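Local coordinates for hypothetical protein (Shewanella oneidensis, PDB 2OOJ) that is of unknown function but adopts an antiparallel beta-barrel-like fold of the DUF3224 family, grouped with the allene oxide cyclase barrels, at residues Glu108-Met116 / Tyr127-Pro135. Residues are numbered along the deposited sequence; the frame is centred on the assembly and turned at random.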
# COMPACT_ATOMS: atom_id res chain seq x y z
N GLU B 108 -9.13 -4.34 24.08
CA GLU B 108 -9.81 -5.62 24.05
C GLU B 108 -9.70 -6.29 22.69
O GLU B 108 -10.16 -7.43 22.52
CB GLU B 108 -11.29 -5.48 24.43
CG GLU B 108 -11.56 -4.84 25.77
CD GLU B 108 -13.01 -4.97 26.15
OE1 GLU B 108 -13.86 -4.29 25.53
OE2 GLU B 108 -13.31 -5.74 27.07
N LEU B 109 -9.10 -5.60 21.71
CA LEU B 109 -8.83 -6.20 20.39
C LEU B 109 -7.37 -6.62 20.27
O LEU B 109 -6.88 -6.93 19.18
CB LEU B 109 -9.28 -5.27 19.25
CG LEU B 109 -10.73 -4.80 19.34
CD1 LEU B 109 -11.09 -3.85 18.19
CD2 LEU B 109 -11.74 -5.93 19.42
N THR B 110 -6.67 -6.70 21.39
CA THR B 110 -5.35 -7.29 21.39
C THR B 110 -5.44 -8.69 20.79
O THR B 110 -6.33 -9.43 21.15
CB THR B 110 -4.75 -7.34 22.80
OG1 THR B 110 -4.68 -6.00 23.33
CG2 THR B 110 -3.34 -7.91 22.78
N GLY B 111 -4.51 -9.03 19.91
CA GLY B 111 -4.47 -10.34 19.23
C GLY B 111 -5.34 -10.49 17.99
O GLY B 111 -5.44 -11.56 17.42
N LEU B 112 -5.98 -9.41 17.56
CA LEU B 112 -6.86 -9.46 16.41
C LEU B 112 -6.11 -9.82 15.14
O LEU B 112 -5.02 -9.27 14.86
CB LEU B 112 -7.51 -8.09 16.20
CG LEU B 112 -8.53 -7.97 15.08
CD1 LEU B 112 -9.73 -8.91 15.31
CD2 LEU B 112 -8.99 -6.50 15.03
N TYR B 113 -6.69 -10.75 14.39
CA TYR B 113 -6.22 -11.15 13.08
C TYR B 113 -7.37 -11.00 12.09
O TYR B 113 -8.51 -11.39 12.39
CB TYR B 113 -5.84 -12.62 13.09
CG TYR B 113 -5.55 -13.21 11.72
CD1 TYR B 113 -4.27 -13.16 11.19
CD2 TYR B 113 -6.54 -13.83 10.98
CE1 TYR B 113 -3.99 -13.66 9.93
CE2 TYR B 113 -6.28 -14.37 9.72
CZ TYR B 113 -4.99 -14.30 9.21
OH TYR B 113 -4.69 -14.84 7.99
N GLY B 114 -7.11 -10.54 10.88
CA GLY B 114 -8.22 -10.51 9.94
C GLY B 114 -8.00 -9.89 8.59
O GLY B 114 -7.02 -9.20 8.37
N THR B 115 -8.94 -10.16 7.69
CA THR B 115 -8.94 -9.61 6.35
C THR B 115 -10.31 -9.04 6.08
O THR B 115 -11.30 -9.43 6.68
CB THR B 115 -8.57 -10.68 5.30
OG1 THR B 115 -9.50 -11.77 5.37
CG2 THR B 115 -7.11 -11.19 5.53
N MSE B 116 -10.36 -8.05 5.21
CA MSE B 116 -11.62 -7.38 4.97
C MSE B 116 -11.83 -7.25 3.50
O MSE B 116 -10.89 -7.11 2.77
CB MSE B 116 -11.60 -5.98 5.60
CG MSE B 116 -12.90 -5.21 5.40
SE MSE B 116 -12.75 -3.50 6.34
CE MSE B 116 -12.97 -4.03 8.14
N TYR B 127 -18.57 -3.34 4.38
CA TYR B 127 -17.39 -4.15 4.74
C TYR B 127 -17.86 -5.57 5.06
O TYR B 127 -18.97 -5.78 5.58
CB TYR B 127 -16.67 -3.54 5.95
CG TYR B 127 -17.47 -3.56 7.22
CD1 TYR B 127 -17.46 -4.68 8.07
CD2 TYR B 127 -18.19 -2.44 7.62
CE1 TYR B 127 -18.20 -4.68 9.22
CE2 TYR B 127 -18.96 -2.45 8.75
CZ TYR B 127 -18.95 -3.57 9.57
OH TYR B 127 -19.71 -3.56 10.71
N GLU B 128 -17.01 -6.54 4.73
CA GLU B 128 -17.15 -7.92 5.11
C GLU B 128 -15.84 -8.28 5.80
O GLU B 128 -14.81 -8.33 5.15
CB GLU B 128 -17.39 -8.81 3.90
CG GLU B 128 -18.76 -8.63 3.20
CD GLU B 128 -18.79 -7.52 2.13
OE1 GLU B 128 -17.86 -7.41 1.30
OE2 GLU B 128 -19.78 -6.76 2.09
N PHE B 129 -15.87 -8.48 7.11
CA PHE B 129 -14.65 -8.57 7.91
C PHE B 129 -14.57 -9.95 8.53
O PHE B 129 -15.44 -10.31 9.31
CB PHE B 129 -14.65 -7.43 8.97
CG PHE B 129 -13.39 -7.32 9.79
CD1 PHE B 129 -12.14 -7.58 9.26
CD2 PHE B 129 -13.46 -6.86 11.09
CE1 PHE B 129 -10.99 -7.44 10.04
CE2 PHE B 129 -12.31 -6.72 11.85
CZ PHE B 129 -11.09 -7.00 11.31
N SER B 130 -13.56 -10.73 8.11
CA SER B 130 -13.32 -12.07 8.63
C SER B 130 -12.15 -12.01 9.60
O SER B 130 -11.03 -11.69 9.22
CB SER B 130 -13.02 -13.04 7.48
OG SER B 130 -14.00 -12.86 6.49
N PHE B 131 -12.42 -12.33 10.87
CA PHE B 131 -11.44 -12.13 11.86
C PHE B 131 -11.47 -13.25 12.91
O PHE B 131 -12.42 -14.05 12.98
CB PHE B 131 -11.65 -10.77 12.54
CG PHE B 131 -12.87 -10.70 13.40
CD1 PHE B 131 -14.09 -10.36 12.88
CD2 PHE B 131 -12.79 -10.95 14.76
CE1 PHE B 131 -15.22 -10.34 13.69
CE2 PHE B 131 -13.90 -10.92 15.57
CZ PHE B 131 -15.11 -10.60 15.04
N CYS B 132 -10.39 -13.27 13.65
CA CYS B 132 -10.24 -14.13 14.82
C CYS B 132 -9.19 -13.53 15.71
O CYS B 132 -8.72 -12.41 15.47
CB CYS B 132 -9.95 -15.56 14.37
SG CYS B 132 -8.39 -15.79 13.66
N PHE B 133 -8.81 -14.26 16.77
CA PHE B 133 -7.83 -13.73 17.71
C PHE B 133 -6.71 -14.74 17.89
O PHE B 133 -6.96 -15.92 17.92
CB PHE B 133 -8.50 -13.42 19.04
CG PHE B 133 -9.31 -12.17 19.02
CD1 PHE B 133 -10.60 -12.18 18.52
CD2 PHE B 133 -8.77 -10.98 19.48
CE1 PHE B 133 -11.35 -11.00 18.45
CE2 PHE B 133 -9.50 -9.82 19.45
CZ PHE B 133 -10.80 -9.82 18.95
N GLU B 134 -5.48 -14.26 18.01
CA GLU B 134 -4.33 -15.12 18.17
C GLU B 134 -4.27 -15.48 19.66
O GLU B 134 -4.80 -14.74 20.50
CB GLU B 134 -3.07 -14.39 17.76
CG GLU B 134 -3.14 -13.73 16.35
CD GLU B 134 -2.95 -14.71 15.23
OE1 GLU B 134 -2.89 -15.90 15.53
OE2 GLU B 134 -2.89 -14.28 14.04
N PRO B 135 -3.62 -16.60 19.99
CA PRO B 135 -3.62 -17.03 21.40
C PRO B 135 -2.87 -16.06 22.29
O PRO B 135 -1.82 -15.57 21.92
CB PRO B 135 -2.94 -18.41 21.36
CG PRO B 135 -2.22 -18.48 20.09
CD PRO B 135 -2.93 -17.56 19.12
O HOH W 1 -9.30 -13.62 7.06
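Y113 and T115 pair with C132 and S130 through mutual N-H...O bonds, and N of E134 donates a fifth bond to O of G111 (2.8 Å), setting strands 112-116 and 127-133 antiparallel at 164°. They form the open ends of the hairpin 112-121/124-133, whose strand 124-133 also pairs with strand 5-18 in the curled sheet, consistent with the AOC-barrel clan.

L112, M116, F129, F131 and F133 share one face of the sheet, largely buried, where L74 and F81 add to the apolar cluster. With CG of L112 anti to its backbone N (chi1 -177°), the CD1 methyl lies over one face of the F133 ring, 4.2 Å from its centroid, and also touches CD2 of F131. The F133 ring turns its edge to the type II turn L109-L112, CD2 of F133 lying 3.3 Å from O of T110, while R77 makes a cation-pi contact with it. The F129 ring has CE of its cross-strand partner, selenomethionine M116, bent back at chi3 (-76°), over one face and CB of F131 over the opposite one, both offset toward the rim. Side-chain-less G114 passes close to F129 and F131, with its CA 3.1 Å from the O of S130.

On the face of Y113 and C132, SG of C132 approaches the Y113 ring obliquely, 3.8 Å from CD2; beyond the strand end, the E134 side chain reaches the same ring, with OE2 of E134 3.4 Å from CD1 of Y113.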